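Protein yesU (Bacillus subtilis, PDB 1OQ1) is of unknown function but has a galectin-like beta-sandwich fold, as in concanavalin-type lectins, which is consistent with, though no proof of, carbohydrate binding. Local coordinates at residues H50-C55 against P105-G110; D24-G29 against D91-S96; Q46-F51 against R121-E126. All coordinates share one frame; numbering follows the deposited sequence.

How the contacts relate
All three contacts reach the same seven-stranded antiparallel sheet, contacts 1 and 2 on strands 51-54 and 26-29, contact 3 through loops at strand ends. Contact 1 is the buried one: strand 51-54 meets helix 105-108 through a valine, a tryptophan and a tyrosine, with apolar and CH-pi packing. Contact 2 lies nearby on the surface, where the outermost strand 26-29 offers an arginine to a phenylalanine of loop 91-96; strands 26-29 and 51-54 are neighbours, and Glu28 of contact 2 bonds the tyrosine hydroxyl of contact 1. Contact 3 shares His50 and Phe51 with contact 1 but sits at the surface, and there a weak salt bridge replaces aromatic packing.

Contact 1 of 3, residues H50-C55 against P105-G110; sequences HFVFWC and PEYHSG
Val52 and Tyr107 meet almost head-on, the valine methyl CG2 resting over one face of the phenol ring. CG2 lies 3.8 Å from the centroid of the Tyr107 ring and 22° off its normal, a CH-pi contact whose closest approach is from Val52 CG2 to Tyr107 CZ at 3.5 Å. Val52 CG1 stands anti to the backbone N (chi1 -179°), which leaves CG2 to face the tyrosine while CG1 lies over a face of the Trp54 indole. A beta-branched residue thus serves two rings at once. That face contact is the tight part. Trp54 fits more slackly, its CZ2 3.9 Å from Tyr107 CE1, with the tyrosine carbon at the indole edge and in its plane. The solvent side begins on the helix itself, where Pro105 is exposed. Tyrosine suits its buried place, since its ring goes to the apolar neighbours while its hydroxyl is satisfied inside the protein by Glu28 OE1. Strand 51-54 lies between strands 26-29 and 199-205, and helix 105-108 covers its Val52 side, with Phe81 of strand 76-86 touching all three residues of the trio.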
loop_
_atom_site.group_PDB
_atom_site.type_symbol
_atom_site.label_atom_id
_atom_site.label_comp_id
_atom_site.label_asym_id
_atom_site.label_seq_id
_atom_site.Cartn_x
_atom_site.Cartn_y
_atom_site.Cartn_z
ATOM N N HIS A 50 3.010 -15.144 0.992
ATOM C CA HIS A 50 2.543 -13.778 0.769
ATOM C C HIS A 50 1.819 -13.250 2.006
ATOM O O HIS A 50 1.239 -14.026 2.773
ATOM C CB HIS A 50 1.622 -13.754 -0.453
ATOM C CG HIS A 50 2.171 -14.504 -1.629
ATOM N ND1 HIS A 50 3.485 -14.404 -2.026
ATOM C CD2 HIS A 50 1.585 -15.376 -2.485
ATOM C CE1 HIS A 50 3.690 -15.183 -3.074
ATOM N NE2 HIS A 50 2.551 -15.784 -3.373
ATOM N N PHE A 51 1.836 -11.935 2.203
ATOM C CA PHE A 51 1.193 -11.370 3.384
ATOM C C PHE A 51 0.706 -9.940 3.208
ATOM O O PHE A 51 0.970 -9.296 2.200
ATOM C CB PHE A 51 2.185 -11.389 4.557
ATOM C CG PHE A 51 3.324 -10.397 4.417
ATOM C CD1 PHE A 51 3.111 -9.028 4.593
ATOM C CD2 PHE A 51 4.605 -10.832 4.101
ATOM C CE1 PHE A 51 4.160 -8.108 4.456
ATOM C CE2 PHE A 51 5.662 -9.917 3.960
ATOM C CZ PHE A 51 5.432 -8.553 4.138
ATOM N N VAL A 52 -0.026 -9.472 4.212
ATOM C CA VAL A 52 -0.481 -8.091 4.275
ATOM C C VAL A 52 -0.241 -7.734 5.742
ATOM O O VAL A 52 -0.723 -8.423 6.642
ATOM C CB VAL A 52 -1.969 -7.920 3.936
ATOM C CG1 VAL A 52 -2.331 -6.437 4.000
ATOM C CG2 VAL A 52 -2.259 -8.466 2.539
ATOM N N PHE A 53 0.528 -6.674 5.969
ATOM C CA PHE A 53 0.888 -6.212 7.310
ATOM C C PHE A 53 0.157 -4.889 7.526
ATOM O O PHE A 53 0.514 -3.877 6.931
ATOM C CB PHE A 53 2.407 -6.025 7.359
ATOM C CG PHE A 53 2.961 -5.746 8.728
ATOM C CD1 PHE A 53 2.483 -6.418 9.850
ATOM C CD2 PHE A 53 4.017 -4.853 8.881
ATOM C CE1 PHE A 53 3.053 -6.205 11.101
ATOM C CE2 PHE A 53 4.596 -4.634 10.130
ATOM C CZ PHE A 53 4.112 -5.312 11.241
ATOM N N TRP A 54 -0.862 -4.909 8.382
ATOM C CA TRP A 54 -1.688 -3.729 8.628
ATOM C C TRP A 54 -1.359 -2.815 9.796
ATOM O O TRP A 54 -1.018 -3.271 10.887
ATOM C CB TRP A 54 -3.155 -4.131 8.833
ATOM C CG TRP A 54 -3.791 -4.892 7.733
ATOM C CD1 TRP A 54 -3.890 -6.253 7.622
ATOM C CD2 TRP A 54 -4.454 -4.344 6.590
ATOM N NE1 TRP A 54 -4.578 -6.583 6.480
ATOM C CE2 TRP A 54 -4.937 -5.431 5.827
ATOM C CE3 TRP A 54 -4.689 -3.039 6.136
ATOM C CZ2 TRP A 54 -5.642 -5.253 4.630
ATOM C CZ3 TRP A 54 -5.391 -2.859 4.943
ATOM C CH2 TRP A 54 -5.860 -3.964 4.205
ATOM N N CYS A 55 -1.504 -1.516 9.553
ATOM C CA CYS A 55 -1.347 -0.508 10.591
ATOM C C CYS A 55 -2.732 -0.596 11.253
ATOM O O CYS A 55 -3.745 -0.709 10.563
ATOM C CB CYS A 55 -1.137 0.868 9.958
ATOM S SG CYS A 55 -1.278 2.265 11.099
ATOM N N PRO A 105 -7.113 -13.494 -2.825
ATOM C CA PRO A 105 -8.570 -13.487 -2.990
ATOM C C PRO A 105 -9.351 -13.051 -1.752
ATOM O O PRO A 105 -10.490 -12.593 -1.864
ATOM C CB PRO A 105 -8.873 -14.927 -3.399
ATOM C CG PRO A 105 -7.653 -15.299 -4.182
ATOM C CD PRO A 105 -6.544 -14.768 -3.296
ATOM N N GLU A 106 -8.744 -13.192 -0.577
ATOM C CA GLU A 106 -9.403 -12.798 0.664
ATOM C C GLU A 106 -9.536 -11.283 0.716
ATOM O O GLU A 106 -10.383 -10.747 1.425
ATOM C CB GLU A 106 -8.593 -13.266 1.873
ATOM C CG GLU A 106 -8.254 -14.744 1.863
ATOM C CD GLU A 106 -7.286 -15.120 2.965
ATOM O OE1 GLU A 106 -6.385 -14.307 3.262
ATOM O OE2 GLU A 106 -7.413 -16.231 3.522
ATOM N N TYR A 107 -8.693 -10.601 -0.053
ATOM C CA TYR A 107 -8.689 -9.148 -0.080
ATOM C C TYR A 107 -9.452 -8.541 -1.250
ATOM O O TYR A 107 -10.111 -7.522 -1.082
ATOM C CB TYR A 107 -7.243 -8.645 -0.072
ATOM C CG TYR A 107 -6.474 -9.156 1.123
ATOM C CD1 TYR A 107 -6.433 -8.434 2.320
ATOM C CD2 TYR A 107 -5.862 -10.406 1.087
ATOM C CE1 TYR A 107 -5.804 -8.957 3.454
ATOM C CE2 TYR A 107 -5.237 -10.935 2.205
ATOM C CZ TYR A 107 -5.214 -10.211 3.386
ATOM O OH TYR A 107 -4.626 -10.769 4.497
ATOM N N HIS A 108 -9.379 -9.155 -2.428
ATOM C CA HIS A 108 -10.095 -8.593 -3.571
ATOM C C HIS A 108 -11.458 -9.215 -3.846
ATOM O O HIS A 108 -12.273 -8.629 -4.563
ATOM C CB HIS A 108 -9.218 -8.627 -4.841
ATOM C CG HIS A 108 -8.831 -9.999 -5.302
ATOM N ND1 HIS A 108 -9.752 -10.936 -5.719
ATOM C CD2 HIS A 108 -7.614 -10.564 -5.487
ATOM C CE1 HIS A 108 -9.120 -12.016 -6.145
ATOM N NE2 HIS A 108 -7.820 -11.816 -6.015
ATOM N N SER A 109 -11.712 -10.381 -3.257
ATOM C CA SER A 109 -12.981 -11.083 -3.438
ATOM C C SER A 109 -13.486 -11.669 -2.117
ATOM O O SER A 109 -13.981 -12.800 -2.076
ATOM C CB SER A 109 -12.817 -12.208 -4.468
ATOM O OG SER A 109 -12.374 -11.705 -5.720
ATOM N N GLY A 110 -13.361 -10.895 -1.042
ATOM C CA GLY A 110 -13.798 -11.351 0.266
ATOM C C GLY A 110 -14.926 -10.496 0.806
ATOM O O GLY A 110 -15.850 -10.156 0.067
#

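Contact 2 of 3, residues D24-G29 against D91-S96; sequences DWRMEG and DLFDPS
Arg26 and Phe93 run past each other in opposite directions, so that the arginine chain lies across one face of the phenyl ring. Its CD sits 3.8 Å from the centroid of the Phe93 ring and 27° off the normal, a CH-pi contact displaced toward the rim, where Arg26 CD comes within 3.4 Å of Phe93 CD1. The chain is extended from CG to NE (chi3 -179°), which carries the guanidinium along the CD1 side of the ring to Phe93 CB. There Arg26 NH1 is 3.3 Å from Phe93 CB, which lies over a face of the guanidinium. The two planes are 34° apart, so the groups overlap at a tilt and do not stack flat. Arginine suits this surface place because its methylenes can cover an aromatic ring while its charged end stays near solvent. Glu28 approaches differently: its OE2 is at the ring edge, 4.2 Å from Phe93 CE1, and also forms a salt bridge with Arg100, while OE1 serves Tyr107.

The turn that presents Phe93 is braced by its own bonds. It is a type I turn closed by Asp94 N donating to Asp91 O at 2.8 Å, and Asp91 OD2 accepts from Phe93 N at 2.9 Å in an Asx turn, the donor lying above the carboxylate plane. Strand 26-29, the edge of its sheet, pairs with strand 51-54, while the loop after strand 76-86 packs Phe93 against Lys199 of strand 199-205.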
loop_
_atom_site.group_PDB
_atom_site.type_symbol
_atom_site.label_atom_id
_atom_site.label_comp_id
_atom_site.label_asym_id
_atom_site.label_seq_id
_atom_site.Cartn_x
_atom_site.Cartn_y
_atom_site.Cartn_z
ATOM N N ASP A 24 1.236 -2.908 17.798
ATOM C CA ASP A 24 -0.127 -3.366 17.551
ATOM C C ASP A 24 -0.496 -3.592 16.088
ATOM O O ASP A 24 -1.678 -3.650 15.753
ATOM C CB ASP A 24 -1.131 -2.388 18.168
ATOM C CG ASP A 24 -1.125 -2.421 19.684
ATOM O OD1 ASP A 24 -1.423 -3.490 20.258
ATOM O OD2 ASP A 24 -0.825 -1.377 20.302
ATOM N N TRP A 25 0.498 -3.716 15.217
ATOM C CA TRP A 25 0.212 -3.957 13.805
ATOM C C TRP A 25 -0.237 -5.403 13.636
ATOM O O TRP A 25 0.131 -6.266 14.432
ATOM C CB TRP A 25 1.450 -3.683 12.951
ATOM C CG TRP A 25 1.708 -2.220 12.745
ATOM C CD1 TRP A 25 1.614 -1.233 13.682
ATOM C CD2 TRP A 25 2.092 -1.576 11.521
ATOM N NE1 TRP A 25 1.913 -0.014 13.120
ATOM C CE2 TRP A 25 2.209 -0.195 11.794
ATOM C CE3 TRP A 25 2.348 -2.032 10.221
ATOM C CZ2 TRP A 25 2.569 0.736 10.813
ATOM C CZ3 TRP A 25 2.705 -1.106 9.246
ATOM C CH2 TRP A 25 2.812 0.263 9.548
ATOM N N ARG A 26 -1.042 -5.666 12.612
ATOM C CA ARG A 26 -1.525 -7.019 12.378
ATOM C C ARG A 26 -0.935 -7.657 11.134
ATOM O O ARG A 26 -1.147 -7.183 10.016
ATOM C CB ARG A 26 -3.052 -7.040 12.286
ATOM C CG ARG A 26 -3.752 -6.715 13.591
ATOM C CD ARG A 26 -5.152 -7.306 13.616
ATOM N NE ARG A 26 -5.864 -6.988 14.849
ATOM C CZ ARG A 26 -7.057 -7.482 15.169
ATOM N NH1 ARG A 26 -7.672 -8.321 14.345
ATOM N NH2 ARG A 26 -7.636 -7.133 16.310
HETATM N N MSE A 27 -0.196 -8.741 11.348
HETATM C CA MSE A 27 0.439 -9.477 10.265
HETATM C C MSE A 27 -0.453 -10.630 9.821
HETATM O O MSE A 27 -0.787 -11.510 10.614
HETATM C CB MSE A 27 1.795 -10.016 10.734
HETATM C CG MSE A 27 2.503 -10.936 9.744
HETATM SE SE MSE A 27 2.978 -10.087 8.067
HETATM C CE MSE A 27 4.550 -9.117 8.649
ATOM N N GLU A 28 -0.848 -10.615 8.551
ATOM C CA GLU A 28 -1.694 -11.669 7.999
ATOM C C GLU A 28 -0.890 -12.389 6.926
ATOM O O GLU A 28 -0.721 -11.889 5.818
ATOM C CB GLU A 28 -2.979 -11.066 7.409
ATOM C CG GLU A 28 -3.778 -10.250 8.428
ATOM C CD GLU A 28 -5.043 -9.615 7.862
ATOM O OE1 GLU A 28 -5.177 -9.506 6.624
ATOM O OE2 GLU A 28 -5.905 -9.207 8.667
ATOM N N GLY A 29 -0.386 -13.569 7.263
ATOM C CA GLY A 29 0.414 -14.307 6.307
ATOM C C GLY A 29 1.809 -14.483 6.868
ATOM O O GLY A 29 2.123 -13.937 7.929
ATOM N N ASP A 91 -15.105 -2.212 11.054
ATOM C CA ASP A 91 -13.686 -1.985 11.281
ATOM C C ASP A 91 -13.005 -3.203 10.670
ATOM O O ASP A 91 -13.454 -4.334 10.869
ATOM C CB ASP A 91 -13.385 -1.936 12.779
ATOM C CG ASP A 91 -11.920 -1.705 13.069
ATOM O OD1 ASP A 91 -11.481 -0.534 13.017
ATOM O OD2 ASP A 91 -11.202 -2.692 13.335
ATOM N N LEU A 92 -11.920 -2.990 9.937
ATOM C CA LEU A 92 -11.230 -4.104 9.295
ATOM C C LEU A 92 -10.879 -5.257 10.234
ATOM O O LEU A 92 -10.671 -6.386 9.787
ATOM C CB LEU A 92 -9.950 -3.610 8.623
ATOM C CG LEU A 92 -9.438 -4.516 7.506
ATOM C CD1 LEU A 92 -10.416 -4.473 6.336
ATOM C CD2 LEU A 92 -8.074 -4.050 7.055
ATOM N N PHE A 93 -10.814 -4.988 11.533
ATOM C CA PHE A 93 -10.454 -6.042 12.472
ATOM C C PHE A 93 -11.604 -6.525 13.344
ATOM O O PHE A 93 -11.393 -7.223 14.339
ATOM C CB PHE A 93 -9.272 -5.578 13.322
ATOM C CG PHE A 93 -8.096 -5.127 12.501
ATOM C CD1 PHE A 93 -7.499 -5.994 11.588
ATOM C CD2 PHE A 93 -7.622 -3.824 12.594
ATOM C CE1 PHE A 93 -6.450 -5.567 10.776
ATOM C CE2 PHE A 93 -6.571 -3.387 11.783
ATOM C CZ PHE A 93 -5.987 -4.262 10.874
ATOM N N ASP A 94 -12.823 -6.163 12.958
ATOM C CA ASP A 94 -14.008 -6.588 13.693
ATOM C C ASP A 94 -14.077 -8.108 13.576
ATOM O O ASP A 94 -13.898 -8.661 12.495
ATOM C CB ASP A 94 -15.261 -5.956 13.087
ATOM C CG ASP A 94 -16.509 -6.232 13.903
ATOM O OD1 ASP A 94 -16.857 -7.416 14.087
ATOM O OD2 ASP A 94 -17.146 -5.260 14.358
ATOM N N PRO A 95 -14.336 -8.807 14.692
ATOM C CA PRO A 95 -14.414 -10.272 14.665
ATOM C C PRO A 95 -15.460 -10.863 13.714
ATOM O O PRO A 95 -15.371 -12.035 13.343
ATOM C CB PRO A 95 -14.671 -10.631 16.130
ATOM C CG PRO A 95 -15.401 -9.431 16.653
ATOM C CD PRO A 95 -14.635 -8.287 16.039
ATOM N N SER A 96 -16.430 -10.052 13.303
ATOM C CA SER A 96 -17.484 -10.522 12.408
ATOM C C SER A 96 -17.003 -10.789 10.985
ATOM O O SER A 96 -17.682 -11.464 10.216
ATOM C CB SER A 96 -18.640 -9.519 12.364
ATOM O OG SER A 96 -18.261 -8.313 11.721
#

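Contact 3 of 3, residues Q46-F51 against R121-E126; sequences QDEAHF and RRKYAE
Lys123 reaches toward Glu48 at one end of the galectin-like sandwich, linking the type I turn of residues 46-49 to the bend between strand 112-122 and helix 125-128. The lysine ammonium faces both carboxylate oxygens, with Lys123 NZ 3.3 Å from Glu48 OE1 and equally far from Glu48 OE2. Both bonds are weak, so this is a salt bridge shared between two long contacts. The glutamate chain is bent at chi2 (-51°), which folds the carboxylate back toward the lysine, and the two side chains cross obliquely. Two long side chains suit the gap, because together they bridge the 10.5 Å between the CA atoms of Glu48 and Lys123.

The stronger partner of the ammonium lies elsewhere: NZ also donates to the carbonyl of Ala206, whose backbone N bonds His50 ND1. Ala206 therefore ties both segments to the end of strand 199-205. The His50 ring presents an edge to the ammonium, with Glu48 O over the centre of one face; no bond joins it to the lysine. That oxygen accepts a weak bond from His50 N at 3.0 Å, and Gln46 O accepts from Ala49 N at 3.2 Å. Asp47 OD2 is satisfied by a bound glycerol, probably from the crystallisation liquor.

On the 121-126 side, Tyr124 is at the N-cap position of helix 125-128, and its backbone N donates to Glu127. A water modelled between Tyr124 OH and Glu48 OE1 sits too close to the hydroxyl, which makes that bridge doubtful. More firmly placed, Lys123 CG lies over the centre of the Tyr124 ring, 3.5 Å above its plane.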
loop_
_atom_site.group_PDB
_atom_site.type_symbol
_atom_site.label_atom_id
_atom_site.label_comp_id
_atom_site.label_asym_id
_atom_site.label_seq_id
_atom_site.Cartn_x
_atom_site.Cartn_y
_atom_site.Cartn_z
ATOM N N GLN A 46 8.704 -18.334 3.689
ATOM C CA GLN A 46 8.728 -19.298 2.583
ATOM C C GLN A 46 8.583 -18.586 1.236
ATOM O O GLN A 46 8.130 -17.447 1.180
ATOM C CB GLN A 46 7.600 -20.321 2.726
ATOM C CG GLN A 46 7.798 -21.311 3.846
ATOM C CD GLN A 46 6.867 -22.496 3.722
ATOM O OE1 GLN A 46 6.679 -23.033 2.632
ATOM N NE2 GLN A 46 6.290 -22.917 4.836
ATOM N N ASP A 47 8.944 -19.274 0.154
ATOM C CA ASP A 47 8.881 -18.691 -1.187
ATOM C C ASP A 47 7.518 -18.200 -1.668
ATOM O O ASP A 47 7.447 -17.353 -2.558
ATOM C CB ASP A 47 9.469 -19.666 -2.209
ATOM C CG ASP A 47 10.984 -19.597 -2.270
ATOM O OD1 ASP A 47 11.596 -20.426 -2.978
ATOM O OD2 ASP A 47 11.562 -18.705 -1.614
ATOM N N GLU A 48 6.438 -18.726 -1.101
ATOM C CA GLU A 48 5.107 -18.283 -1.498
ATOM C C GLU A 48 4.300 -17.807 -0.287
ATOM O O GLU A 48 3.066 -17.821 -0.299
ATOM C CB GLU A 48 4.356 -19.405 -2.222
ATOM C CG GLU A 48 5.072 -19.985 -3.448
ATOM C CD GLU A 48 5.535 -18.929 -4.450
ATOM O OE1 GLU A 48 4.771 -17.987 -4.744
ATOM O OE2 GLU A 48 6.669 -19.056 -4.960
ATOM N N ALA A 49 5.006 -17.378 0.756
ATOM C CA ALA A 49 4.364 -16.901 1.978
ATOM C C ALA A 49 3.971 -15.428 1.865
ATOM O O ALA A 49 4.521 -14.572 2.563
ATOM C CB ALA A 49 5.298 -17.101 3.174
ATOM N N HIS A 50 3.010 -15.144 0.992
ATOM C CA HIS A 50 2.543 -13.778 0.769
ATOM C C HIS A 50 1.819 -13.250 2.006
ATOM O O HIS A 50 1.239 -14.026 2.773
ATOM C CB HIS A 50 1.622 -13.754 -0.453
ATOM C CG HIS A 50 2.171 -14.504 -1.629
ATOM N ND1 HIS A 50 3.485 -14.404 -2.026
ATOM C CD2 HIS A 50 1.585 -15.376 -2.485
ATOM C CE1 HIS A 50 3.690 -15.183 -3.074
ATOM N NE2 HIS A 50 2.551 -15.784 -3.373
ATOM N N PHE A 51 1.836 -11.935 2.203
ATOM C CA PHE A 51 1.193 -11.370 3.384
ATOM C C PHE A 51 0.706 -9.940 3.208
ATOM O O PHE A 51 0.970 -9.296 2.200
ATOM C CB PHE A 51 2.185 -11.389 4.557
ATOM C CG PHE A 51 3.324 -10.397 4.417
ATOM C CD1 PHE A 51 3.111 -9.028 4.593
ATOM C CD2 PHE A 51 4.605 -10.832 4.101
ATOM C CE1 PHE A 51 4.160 -8.108 4.456
ATOM C CE2 PHE A 51 5.662 -9.917 3.960
ATOM C CZ PHE A 51 5.432 -8.553 4.138
ATOM N N ARG A 121 6.401 -4.338 -9.263
ATOM C CA ARG A 121 5.739 -5.586 -9.624
ATOM C C ARG A 121 6.768 -6.404 -10.388
ATOM O O ARG A 121 6.873 -6.291 -11.609
ATOM C CB ARG A 121 4.527 -5.293 -10.510
ATOM C CG ARG A 121 3.583 -4.259 -9.918
ATOM C CD ARG A 121 2.426 -3.948 -10.858
ATOM N NE ARG A 121 1.558 -5.103 -11.065
ATOM C CZ ARG A 121 1.467 -5.794 -12.198
ATOM N NH1 ARG A 121 2.196 -5.459 -13.258
ATOM N NH2 ARG A 121 0.635 -6.822 -12.270
ATOM N N ARG A 122 7.532 -7.216 -9.661
ATOM C CA ARG A 122 8.590 -8.012 -10.271
ATOM C C ARG A 122 8.574 -9.482 -9.837
ATOM O O ARG A 122 9.623 -10.120 -9.773
ATOM C CB ARG A 122 9.955 -7.403 -9.913
ATOM C CG ARG A 122 10.013 -5.873 -9.965
ATOM C CD ARG A 122 9.863 -5.322 -11.384
ATOM N NE ARG A 122 9.600 -3.882 -11.355
ATOM C CZ ARG A 122 10.528 -2.945 -11.195
ATOM N NH1 ARG A 122 11.806 -3.279 -11.059
ATOM N NH2 ARG A 122 10.171 -1.666 -11.140
ATOM N N LYS A 123 7.395 -10.015 -9.543
ATOM C CA LYS A 123 7.272 -11.404 -9.110
ATOM C C LYS A 123 7.344 -12.389 -10.277
ATOM O O LYS A 123 8.023 -13.412 -10.188
ATOM C CB LYS A 123 5.951 -11.597 -8.350
ATOM C CG LYS A 123 5.564 -13.050 -8.064
ATOM C CD LYS A 123 6.552 -13.747 -7.132
ATOM C CE LYS A 123 6.111 -15.183 -6.869
ATOM N NZ LYS A 123 7.003 -15.891 -5.909
ATOM N N TYR A 124 6.651 -12.072 -11.369
ATOM C CA TYR A 124 6.616 -12.948 -12.542
ATOM C C TYR A 124 7.303 -12.344 -13.765
ATOM O O TYR A 124 7.426 -11.125 -13.880
ATOM C CB TYR A 124 5.162 -13.286 -12.881
ATOM C CG TYR A 124 4.414 -13.957 -11.750
ATOM C CD1 TYR A 124 4.749 -15.249 -11.337
ATOM C CD2 TYR A 124 3.380 -13.298 -11.081
ATOM C CE1 TYR A 124 4.070 -15.870 -10.282
ATOM C CE2 TYR A 124 2.696 -13.909 -10.027
ATOM C CZ TYR A 124 3.047 -15.193 -9.634
ATOM O OH TYR A 124 2.367 -15.797 -8.600
ATOM N N ALA A 125 7.734 -13.203 -14.684
ATOM C CA ALA A 125 8.412 -12.755 -15.897
ATOM C C ALA A 125 7.601 -11.719 -16.666
ATOM O O ALA A 125 8.142 -10.710 -17.122
ATOM C CB ALA A 125 8.714 -13.947 -16.797
ATOM N N GLU A 126 6.305 -11.968 -16.821
ATOM C CA GLU A 126 5.452 -11.031 -17.544
ATOM C C GLU A 126 5.480 -9.648 -16.908
ATOM O O GLU A 126 5.440 -8.635 -17.604
ATOM C CB GLU A 126 4.010 -11.533 -17.588
ATOM C CG GLU A 126 3.762 -12.616 -18.614
ATOM C CD GLU A 126 2.293 -12.975 -18.726
ATOM O OE1 GLU A 126 1.748 -13.566 -17.773
ATOM O OE2 GLU A 126 1.682 -12.657 -19.767
HETATM O O HOH W 1 3.318 -17.860 -7.719
#